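Local coordinates for protein probable endoglucanase (Gluconacetobacter xylinus, PDB 1WZZ) that hydrolyses internal beta-1,4-glucosidic linkages of cellulose, acting on carboxymethyl-cellulose as a secreted family 8 glycoside hydrolase, at residues Met55-Ser60 against Thr321-Ile326; Pro148-Met153 against Arg190-Asp195; Tyr172-Leu177 against Leu243-Ala248. All coordinates share one frame; numbering follows the deposited sequence.

Contact 1. Residues Met55-Ser60 against Thr321-Ile326; sequences MLFAAS and TLLVYI
Two helices of the (alpha/alpha)6 barrel, 48-61 and 315-331, meet here through Phe57 and Leu322, whose side chains reach toward each other tip to tip. The short axes of residues 55-60 and 321-326 run 10.4 Å apart at closest approach and at 41° to each other, a spacing bridged by side chains. Leu322 lies over one face of the Phe57 ring: its CG is 3.6 Å from the ring centroid and 8° off the normal, a CH-pi contact, while its CD2 comes 3.4 Å from Phe57 CD2. With Phe57 CG anti to the carbonyl carbon (chi1 -58°), the ring swings from the flank of its helix to the neighbouring one. There Ile326 crosses it at about a right angle, CG1 being 3.9 Å from Phe57 CD1. Leu56 and Leu323 also cross at about a right angle, Leu56 CD2 being 3.8 Å from Leu323 CD1. At another point Ser60 CB packs tightly on Ile326 CD1, at 3.5 Å. The Ser60 hydroxyl turns back on its own helix and gives a 2.8 Å bond from OG to Leu56 O, a carbonyl that also accepts Ser60 N from the opposite face of its plane. Phe26 of helix 18-30 adds an edge-to-face ring contact to Phe57. An alanine in place of Phe57 would probably open a gap between the helices and leave Leu322 without the ring face it covers. Helices 48-61 and 315-331, far apart in sequence, thus form a largely apolar, mostly buried contact, as in the (alpha/alpha)6 barrel of family 8 glycoside hydrolases.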
loop_
_atom_site.group_PDB
_atom_site.type_symbol
_atom_site.label_atom_id
_atom_site.label_comp_id
_atom_site.label_asym_id
_atom_site.label_seq_id
_atom_site.Cartn_x
_atom_site.Cartn_y
_atom_site.Cartn_z
HETATM N N MSE A 55 9.211 -2.122 -8.048
HETATM C CA MSE A 55 9.723 -3.476 -8.002
HETATM C C MSE A 55 8.593 -4.493 -8.150
HETATM O O MSE A 55 8.722 -5.500 -8.824
HETATM C CB MSE A 55 10.477 -3.703 -6.680
HETATM C CG MSE A 55 11.804 -2.959 -6.674
HETATM SE SE MSE A 55 12.595 -2.921 -4.876
HETATM C CE MSE A 55 12.678 -4.797 -4.546
ATOM N N LEU A 56 7.468 -4.227 -7.500
ATOM C CA LEU A 56 6.368 -5.172 -7.605
ATOM C C LEU A 56 5.879 -5.262 -9.046
ATOM O O LEU A 56 5.601 -6.349 -9.559
ATOM C CB LEU A 56 5.212 -4.734 -6.687
ATOM C CG LEU A 56 3.949 -5.580 -6.826
ATOM C CD1 LEU A 56 4.183 -7.015 -6.339
ATOM C CD2 LEU A 56 2.848 -4.925 -6.001
ATOM N N PHE A 57 5.774 -4.111 -9.691
ATOM C CA PHE A 57 5.295 -4.064 -11.069
ATOM C C PHE A 57 6.290 -4.773 -12.005
ATOM O O PHE A 57 5.874 -5.540 -12.873
ATOM C CB PHE A 57 5.121 -2.616 -11.526
ATOM C CG PHE A 57 4.173 -1.815 -10.681
ATOM C CD1 PHE A 57 3.230 -2.457 -9.851
ATOM C CD2 PHE A 57 4.204 -0.420 -10.724
ATOM C CE1 PHE A 57 2.340 -1.710 -9.080
ATOM C CE2 PHE A 57 3.298 0.343 -9.947
ATOM C CZ PHE A 57 2.372 -0.312 -9.130
ATOM N N ALA A 58 7.586 -4.503 -11.847
ATOM C CA ALA A 58 8.579 -5.170 -12.702
ATOM C C ALA A 58 8.566 -6.686 -12.493
ATOM O O ALA A 58 8.642 -7.459 -13.453
ATOM C CB ALA A 58 9.988 -4.597 -12.445
ATOM N N ALA A 59 8.481 -7.136 -11.244
ATOM C CA ALA A 59 8.437 -8.568 -10.988
ATOM C C ALA A 59 7.197 -9.162 -11.637
ATOM O O ALA A 59 7.251 -10.194 -12.304
ATOM C CB ALA A 59 8.435 -8.838 -9.476
ATOM N N SER A 60 6.067 -8.478 -11.470
ATOM C CA SER A 60 4.809 -8.976 -12.044
ATOM C C SER A 60 4.813 -9.021 -13.577
ATOM O O SER A 60 4.145 -9.881 -14.181
ATOM C CB SER A 60 3.647 -8.112 -11.541
ATOM O OG SER A 60 3.541 -8.176 -10.116
ATOM N N THR A 321 -3.314 2.687 -10.294
ATOM C CA THR A 321 -3.956 1.932 -11.352
ATOM C C THR A 321 -3.211 0.635 -11.657
ATOM O O THR A 321 -3.829 -0.427 -11.763
ATOM C CB THR A 321 -4.064 2.783 -12.636
ATOM O OG1 THR A 321 -4.850 3.956 -12.349
ATOM C CG2 THR A 321 -4.749 2.007 -13.746
ATOM N N LEU A 322 -1.884 0.709 -11.773
ATOM C CA LEU A 322 -1.112 -0.504 -12.053
ATOM C C LEU A 322 -1.219 -1.499 -10.888
ATOM O O LEU A 322 -1.267 -2.710 -11.090
ATOM C CB LEU A 322 0.345 -0.126 -12.366
ATOM C CG LEU A 322 1.301 -1.212 -12.871
ATOM C CD1 LEU A 322 0.659 -2.239 -13.748
ATOM C CD2 LEU A 322 2.411 -0.484 -13.608
ATOM N N LEU A 323 -1.337 -0.991 -9.668
ATOM C CA LEU A 323 -1.494 -1.876 -8.514
ATOM C C LEU A 323 -2.778 -2.694 -8.681
ATOM O O LEU A 323 -2.836 -3.879 -8.339
ATOM C CB LEU A 323 -1.548 -1.036 -7.246
ATOM C CG LEU A 323 -1.492 -1.798 -5.929
ATOM C CD1 LEU A 323 -0.106 -2.502 -5.800
ATOM C CD2 LEU A 323 -1.724 -0.815 -4.800
ATOM N N VAL A 324 -3.837 -2.066 -9.205
ATOM C CA VAL A 324 -5.078 -2.786 -9.428
ATOM C C VAL A 324 -4.894 -3.861 -10.519
ATOM O O VAL A 324 -5.448 -4.967 -10.423
ATOM C CB VAL A 324 -6.232 -1.812 -9.832
ATOM C CG1 VAL A 324 -7.481 -2.616 -10.214
ATOM C CG2 VAL A 324 -6.557 -0.861 -8.648
ATOM N N TYR A 325 -4.141 -3.546 -11.572
ATOM C CA TYR A 325 -3.894 -4.565 -12.601
ATOM C C TYR A 325 -3.208 -5.788 -11.972
ATOM O O TYR A 325 -3.512 -6.926 -12.331
ATOM C CB TYR A 325 -3.004 -4.011 -13.726
ATOM C CG TYR A 325 -3.764 -3.261 -14.801
ATOM C CD1 TYR A 325 -4.103 -3.882 -16.006
ATOM C CD2 TYR A 325 -4.104 -1.927 -14.627
ATOM C CE1 TYR A 325 -4.767 -3.172 -17.019
ATOM C CE2 TYR A 325 -4.777 -1.206 -15.632
ATOM C CZ TYR A 325 -5.095 -1.838 -16.813
ATOM O OH TYR A 325 -5.748 -1.101 -17.784
ATOM N N ILE A 326 -2.298 -5.549 -11.032
ATOM C CA ILE A 326 -1.598 -6.673 -10.380
ATOM C C ILE A 326 -2.594 -7.473 -9.546
ATOM O O ILE A 326 -2.618 -8.708 -9.597
ATOM C CB ILE A 326 -0.478 -6.187 -9.436
ATOM C CG1 ILE A 326 0.472 -5.225 -10.153
ATOM C CG2 ILE A 326 0.281 -7.426 -8.843
ATOM C CD1 ILE A 326 1.094 -5.790 -11.368
#

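Contact 2. Residues Pro148-Met153 against Arg190-Asp195; sequences PYVVLM and RQVMED
Asp195 on helix 188-202 accepts the backbone N-H of Val150 on strand 149-152, Val150 N to Asp195 OD2 being 2.8 Å with a 162° angle at the hydrogen. Asp195 CG stands anti to its carbonyl carbon, beside the backbone N (chi1 -84°), and this turns the carboxylate to the strand. Gln191, one helical turn earlier, has its CG anti to the backbone N and an extended chain beyond, which carries NE2 to within 2.9 Å of Asp195 OD2. The two donors use different sides of that oxygen: Val150 N comes on the anti side and Gln191 NE2 on the syn side, each tilted out of the carboxylate plane, from opposite faces. The same Gln191 amide packs across Val150, with Val150 CG2 3.6 Å from Gln191 CD. The other branch, Val150 CG1, lies 4.1 Å from Val192 CG2. Tyr149 brings its ring edge to the acid, CD2 standing 3.6 Å from Asp195 OD1, with ring and carboxylate planes nearly perpendicular; Pro148 CG covers one ring face. A water gives one hydrogen bond to Asp195 OD1 and another to Pro148 O, while a second water links Val150 O to Val192 O. Arg198 forms a salt bridge with Asp195 OD1. With both carboxylate oxygens engaged, the buried acid is probably held against rotation, and its charge is probably stabilised by the arginine and the N-H donors, consistent with an ionised group joining strand to helix.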
loop_
_atom_site.group_PDB
_atom_site.type_symbol
_atom_site.label_atom_id
_atom_site.label_comp_id
_atom_site.label_asym_id
_atom_site.label_seq_id
_atom_site.Cartn_x
_atom_site.Cartn_y
_atom_site.Cartn_z
ATOM N N PRO A 148 -7.096 -4.763 22.645
ATOM C CA PRO A 148 -7.096 -6.219 22.473
ATOM C C PRO A 148 -6.430 -6.722 21.200
ATOM O O PRO A 148 -6.463 -7.914 20.870
ATOM C CB PRO A 148 -8.587 -6.542 22.475
ATOM C CG PRO A 148 -9.119 -5.384 21.649
ATOM C CD PRO A 148 -8.399 -4.184 22.270
ATOM N N TYR A 149 -5.799 -5.814 20.475
ATOM C CA TYR A 149 -5.216 -6.218 19.207
ATOM C C TYR A 149 -3.700 -6.190 19.173
ATOM O O TYR A 149 -3.081 -5.559 20.025
ATOM C CB TYR A 149 -5.626 -5.251 18.104
ATOM C CG TYR A 149 -7.089 -4.862 18.064
ATOM C CD1 TYR A 149 -7.517 -3.633 18.558
ATOM C CD2 TYR A 149 -8.016 -5.720 17.501
ATOM C CE1 TYR A 149 -8.865 -3.261 18.489
ATOM C CE2 TYR A 149 -9.353 -5.366 17.425
ATOM C CZ TYR A 149 -9.764 -4.154 17.915
ATOM O OH TYR A 149 -11.105 -3.839 17.846
ATOM N N VAL A 150 -3.154 -6.885 18.187
ATOM C CA VAL A 150 -1.711 -6.804 17.886
ATOM C C VAL A 150 -1.805 -6.037 16.564
ATOM O O VAL A 150 -2.422 -6.515 15.595
ATOM C CB VAL A 150 -1.064 -8.138 17.653
ATOM C CG1 VAL A 150 0.401 -7.930 17.174
ATOM C CG2 VAL A 150 -1.001 -8.900 18.986
ATOM N N VAL A 151 -1.231 -4.845 16.538
ATOM C CA VAL A 151 -1.331 -3.995 15.352
ATOM C C VAL A 151 -0.023 -3.797 14.628
ATOM O O VAL A 151 1.035 -4.024 15.198
ATOM C CB VAL A 151 -1.863 -2.624 15.743
ATOM C CG1 VAL A 151 -3.204 -2.831 16.538
ATOM C CG2 VAL A 151 -0.841 -1.879 16.650
ATOM N N LEU A 152 -0.131 -3.340 13.377
ATOM C CA LEU A 152 1.019 -3.048 12.530
ATOM C C LEU A 152 1.220 -1.517 12.570
ATOM O O LEU A 152 0.362 -0.767 12.115
ATOM C CB LEU A 152 0.689 -3.505 11.110
ATOM C CG LEU A 152 1.714 -3.336 10.001
ATOM C CD1 LEU A 152 2.887 -4.319 10.203
ATOM C CD2 LEU A 152 1.001 -3.620 8.655
HETATM N N MSE A 153 2.352 -1.044 13.109
HETATM C CA MSE A 153 2.631 0.397 13.206
HETATM C C MSE A 153 3.033 0.956 11.831
HETATM O O MSE A 153 3.670 0.259 11.046
HETATM C CB MSE A 153 3.785 0.685 14.208
HETATM C CG MSE A 153 3.517 0.277 15.638
HETATM SE SE MSE A 153 4.624 1.382 16.843
HETATM C CE MSE A 153 6.313 1.410 15.828
ATOM N N ARG A 190 -0.199 -14.580 12.050
ATOM C CA ARG A 190 -1.624 -14.911 12.080
ATOM C C ARG A 190 -2.459 -13.882 12.810
ATOM O O ARG A 190 -3.450 -13.390 12.254
ATOM C CB ARG A 190 -1.858 -16.287 12.710
ATOM C CG ARG A 190 -3.331 -16.696 12.724
ATOM C CD ARG A 190 -3.538 -18.085 13.317
ATOM N NE ARG A 190 -2.632 -19.066 12.720
ATOM C CZ ARG A 190 -1.451 -19.412 13.232
ATOM N NH1 ARG A 190 -1.022 -18.860 14.367
ATOM N NH2 ARG A 190 -0.692 -20.307 12.604
ATOM N N GLN A 191 -2.095 -13.542 14.043
ATOM C CA GLN A 191 -2.886 -12.582 14.745
ATOM C C GLN A 191 -2.788 -11.235 14.069
ATOM O O GLN A 191 -3.724 -10.464 14.143
ATOM C CB GLN A 191 -2.504 -12.430 16.223
ATOM C CG GLN A 191 -3.484 -11.477 16.885
ATOM C CD GLN A 191 -3.462 -11.504 18.390
ATOM O OE1 GLN A 191 -2.620 -12.172 19.009
ATOM N NE2 GLN A 191 -4.388 -10.763 18.999
ATOM N N VAL A 192 -1.645 -10.925 13.450
ATOM C CA VAL A 192 -1.536 -9.632 12.776
ATOM C C VAL A 192 -2.574 -9.532 11.675
ATOM O O VAL A 192 -3.271 -8.512 11.556
ATOM C CB VAL A 192 -0.150 -9.403 12.169
ATOM C CG1 VAL A 192 -0.165 -8.089 11.336
ATOM C CG2 VAL A 192 0.878 -9.289 13.316
HETATM N N MSE A 193 -2.692 -10.588 10.882
HETATM C CA MSE A 193 -3.668 -10.580 9.785
HETATM C C MSE A 193 -5.101 -10.613 10.314
HETATM O O MSE A 193 -5.947 -9.874 9.828
HETATM C CB MSE A 193 -3.436 -11.767 8.859
HETATM C CG MSE A 193 -2.195 -11.654 8.035
HETATM SE SE MSE A 193 -1.977 -13.226 6.918
HETATM C CE MSE A 193 -0.893 -14.300 8.093
ATOM N N GLU A 194 -5.363 -11.459 11.306
ATOM C CA GLU A 194 -6.703 -11.560 11.866
ATOM C C GLU A 194 -7.138 -10.264 12.520
ATOM O O GLU A 194 -8.295 -9.843 12.389
ATOM C CB GLU A 194 -6.791 -12.714 12.870
ATOM C CG GLU A 194 -6.393 -14.037 12.261
ATOM C CD GLU A 194 -6.292 -15.154 13.296
ATOM O OE1 GLU A 194 -5.916 -14.874 14.463
ATOM O OE2 GLU A 194 -6.563 -16.317 12.926
ATOM N N ASP A 195 -6.227 -9.598 13.224
ATOM C CA ASP A 195 -6.623 -8.349 13.836
ATOM C C ASP A 195 -6.768 -7.272 12.744
ATOM O O ASP A 195 -7.539 -6.347 12.902
ATOM C CB ASP A 195 -5.634 -7.918 14.926
ATOM C CG ASP A 195 -5.933 -8.581 16.277
ATOM O OD1 ASP A 195 -7.098 -9.004 16.491
ATOM O OD2 ASP A 195 -5.018 -8.674 17.130
HETATM O O HOH W 1 -7.938 -9.548 18.946
HETATM O O HOH W 2 -3.107 -6.226 13.106
#

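Contact 3. Residues Tyr172-Leu177 against Leu243-Ala248; sequences YVMPSL and LYFYWA
Bends at chi2 (-56°) and chi3 (107°) fold the selenomethionine Met174 over the Phe245 ring. Its CG sits 3.5 Å from the Phe245 centroid and nearly on the ring normal, a CH-pi contact; SE follows over the same ring at 3.9 Å from the centroid, giving a Met-aromatic contact in which selenium takes the place of sulfur. Beyond it, Met174 CE reaches Phe245 CZ. Trp247 CG, anti to its backbone N (chi1 -176°), sends the indole toward Pro175. The proline lies on the indole face, CG 3.6 Å from the centroid of the six-membered ring of Trp247, while Trp247 NE1 is hydrogen-bonded to Glu330 OE2. The third ring, Tyr244, carries Val173 CA over one face at 3.9 Å from its centroid, and Val173 CG1 touches its CE2 at 3.8 Å. Val173 is both the centre of an inverse gamma turn and the N-cap residue of helix 174-184. The side chains of Met174 and Ala248 meet closely, Met174 CB being 3.3 Å from Ala248 CB, tighter than usual for carbons. Leu109 of helix 105-122 also touches Val173, whose side chain is about 4 Å from that of Asp106, the predicted nucleophile. An aromatic-lined junction between the start of one barrel helix and the end of another, beside the probable catalytic centre, fits the (alpha/alpha)6 barrel of family 8.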
loop_
_atom_site.group_PDB
_atom_site.type_symbol
_atom_site.label_atom_id
_atom_site.label_comp_id
_atom_site.label_asym_id
_atom_site.label_seq_id
_atom_site.Cartn_x
_atom_site.Cartn_y
_atom_site.Cartn_z
ATOM N N TYR A 172 -1.596 -2.096 5.630
ATOM C CA TYR A 172 -1.778 -3.540 5.730
ATOM C C TYR A 172 -1.792 -4.032 4.296
ATOM O O TYR A 172 -2.856 -4.244 3.686
ATOM C CB TYR A 172 -3.092 -3.932 6.419
ATOM C CG TYR A 172 -3.015 -3.897 7.921
ATOM C CD1 TYR A 172 -2.976 -2.691 8.604
ATOM C CD2 TYR A 172 -2.960 -5.080 8.656
ATOM C CE1 TYR A 172 -2.881 -2.655 10.010
ATOM C CE2 TYR A 172 -2.867 -5.057 10.050
ATOM C CZ TYR A 172 -2.829 -3.848 10.706
ATOM O OH TYR A 172 -2.766 -3.806 12.081
ATOM N N VAL A 173 -0.595 -4.177 3.742
ATOM C CA VAL A 173 -0.436 -4.645 2.357
ATOM C C VAL A 173 -0.741 -6.158 2.430
ATOM O O VAL A 173 0.157 -6.999 2.566
ATOM C CB VAL A 173 1.005 -4.327 1.883
ATOM C CG1 VAL A 173 1.210 -4.809 0.427
ATOM C CG2 VAL A 173 1.263 -2.818 1.998
HETATM N N MSE A 174 -2.038 -6.493 2.407
HETATM C CA MSE A 174 -2.527 -7.876 2.550
HETATM C C MSE A 174 -1.782 -9.030 1.900
HETATM O O MSE A 174 -1.445 -10.011 2.578
HETATM C CB MSE A 174 -3.984 -7.955 2.115
HETATM C CG MSE A 174 -4.926 -7.388 3.110
HETATM SE SE MSE A 174 -4.599 -8.300 4.732
HETATM C CE MSE A 174 -3.704 -6.890 5.691
ATOM N N PRO A 175 -1.595 -8.985 0.576
ATOM C CA PRO A 175 -0.869 -10.062 -0.088
ATOM C C PRO A 175 0.537 -10.218 0.493
ATOM O O PRO A 175 1.087 -11.311 0.485
ATOM C CB PRO A 175 -0.806 -9.615 -1.551
ATOM C CG PRO A 175 -1.039 -8.143 -1.504
ATOM C CD PRO A 175 -2.096 -8.015 -0.420
ATOM N N SER A 176 1.128 -9.110 0.941
ATOM C CA SER A 176 2.469 -9.205 1.524
ATOM C C SER A 176 2.432 -9.896 2.886
ATOM O O SER A 176 3.370 -10.651 3.234
ATOM C CB SER A 176 3.100 -7.810 1.657
ATOM O OG SER A 176 4.513 -7.931 1.890
ATOM N N LEU A 177 1.389 -9.658 3.683
ATOM C CA LEU A 177 1.297 -10.343 4.991
ATOM C C LEU A 177 1.127 -11.850 4.764
ATOM O O LEU A 177 1.676 -12.677 5.511
ATOM C CB LEU A 177 0.124 -9.800 5.813
ATOM C CG LEU A 177 0.171 -8.304 6.124
ATOM C CD1 LEU A 177 -1.057 -7.931 6.978
ATOM C CD2 LEU A 177 1.456 -7.963 6.835
ATOM N N LEU A 243 -8.877 -2.497 -1.834
ATOM C CA LEU A 243 -8.078 -3.190 -2.815
ATOM C C LEU A 243 -7.226 -4.313 -2.195
ATOM O O LEU A 243 -7.263 -5.446 -2.650
ATOM C CB LEU A 243 -7.148 -2.215 -3.534
ATOM C CG LEU A 243 -6.308 -2.912 -4.615
ATOM C CD1 LEU A 243 -7.228 -3.420 -5.717
ATOM C CD2 LEU A 243 -5.284 -1.934 -5.173
ATOM N N TYR A 244 -6.474 -4.005 -1.152
ATOM C CA TYR A 244 -5.607 -5.031 -0.583
ATOM C C TYR A 244 -6.392 -6.211 0.003
ATOM O O TYR A 244 -5.989 -7.371 -0.117
ATOM C CB TYR A 244 -4.717 -4.415 0.494
ATOM C CG TYR A 244 -3.558 -3.593 -0.011
ATOM C CD1 TYR A 244 -3.234 -2.374 0.602
ATOM C CD2 TYR A 244 -2.750 -4.034 -1.054
ATOM C CE1 TYR A 244 -2.142 -1.610 0.178
ATOM C CE2 TYR A 244 -1.627 -3.266 -1.481
ATOM C CZ TYR A 244 -1.344 -2.067 -0.860
ATOM O OH TYR A 244 -0.269 -1.326 -1.261
ATOM N N PHE A 245 -7.522 -5.926 0.646
ATOM C CA PHE A 245 -8.301 -7.003 1.212
ATOM C C PHE A 245 -9.027 -7.810 0.128
ATOM O O PHE A 245 -9.161 -9.024 0.263
ATOM C CB PHE A 245 -9.222 -6.431 2.317
ATOM C CG PHE A 245 -8.476 -6.144 3.602
ATOM C CD1 PHE A 245 -7.664 -5.020 3.721
ATOM C CD2 PHE A 245 -8.506 -7.067 4.654
ATOM C CE1 PHE A 245 -6.880 -4.809 4.859
ATOM C CE2 PHE A 245 -7.723 -6.868 5.809
ATOM C CZ PHE A 245 -6.909 -5.739 5.909
ATOM N N TYR A 246 -9.462 -7.165 -0.961
ATOM C CA TYR A 246 -10.065 -7.898 -2.078
ATOM C C TYR A 246 -9.006 -8.845 -2.667
ATOM O O TYR A 246 -9.252 -10.028 -2.886
ATOM C CB TYR A 246 -10.545 -6.909 -3.169
ATOM C CG TYR A 246 -10.353 -7.371 -4.620
ATOM C CD1 TYR A 246 -9.230 -6.970 -5.362
ATOM C CD2 TYR A 246 -11.287 -8.213 -5.246
ATOM C CE1 TYR A 246 -9.033 -7.393 -6.682
ATOM C CE2 TYR A 246 -11.086 -8.649 -6.585
ATOM C CZ TYR A 246 -9.958 -8.231 -7.283
ATOM O OH TYR A 246 -9.726 -8.659 -8.578
ATOM N N TRP A 247 -7.812 -8.300 -2.883
ATOM C CA TRP A 247 -6.700 -9.027 -3.480
ATOM C C TRP A 247 -6.347 -10.264 -2.687
ATOM O O TRP A 247 -6.075 -11.336 -3.267
ATOM C CB TRP A 247 -5.534 -8.036 -3.545
ATOM C CG TRP A 247 -4.262 -8.421 -4.181
ATOM C CD1 TRP A 247 -3.834 -9.669 -4.596
ATOM C CD2 TRP A 247 -3.205 -7.525 -4.441
ATOM N NE1 TRP A 247 -2.554 -9.578 -5.102
ATOM C CE2 TRP A 247 -2.142 -8.273 -5.015
ATOM C CE3 TRP A 247 -3.040 -6.147 -4.241
ATOM C CZ2 TRP A 247 -0.938 -7.685 -5.387
ATOM C CZ3 TRP A 247 -1.832 -5.563 -4.614
ATOM C CH2 TRP A 247 -0.801 -6.334 -5.181
ATOM N N ALA A 248 -6.369 -10.125 -1.367
ATOM C CA ALA A 248 -6.011 -11.238 -0.487
ATOM C C ALA A 248 -7.160 -12.183 -0.175
ATOM O O ALA A 248 -6.996 -13.111 0.635
ATOM C CB ALA A 248 -5.418 -10.688 0.823
#

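How the contacts relate
Contact 3 is the hub. Its centre is about 13 Å from that of contact 1 and about 14 Å from that of contact 2, whereas the centres of contacts 1 and 2 lie about 26 Å apart. Trp247 bridges to contact 1, its CZ2 3.7 Å from Ile326 CG2 and its CZ3 3.7 Å from Leu323 CD1. Tyr172 bridges to contact 2: its OH and Leu152 N are 3.0 Å apart, a probable hydrogen bond. Contacts 2 and 3, which cross along the chain, both nest inside the loop closed by contact 1. Side chains of Leu323 and predicted nucleophile Asp106 are about 8 Å apart; those of Tyr244 and Leu323 lie about 8 and 10 Å from that of Glu49, the probable proton donor. Contact 2 lies away from both.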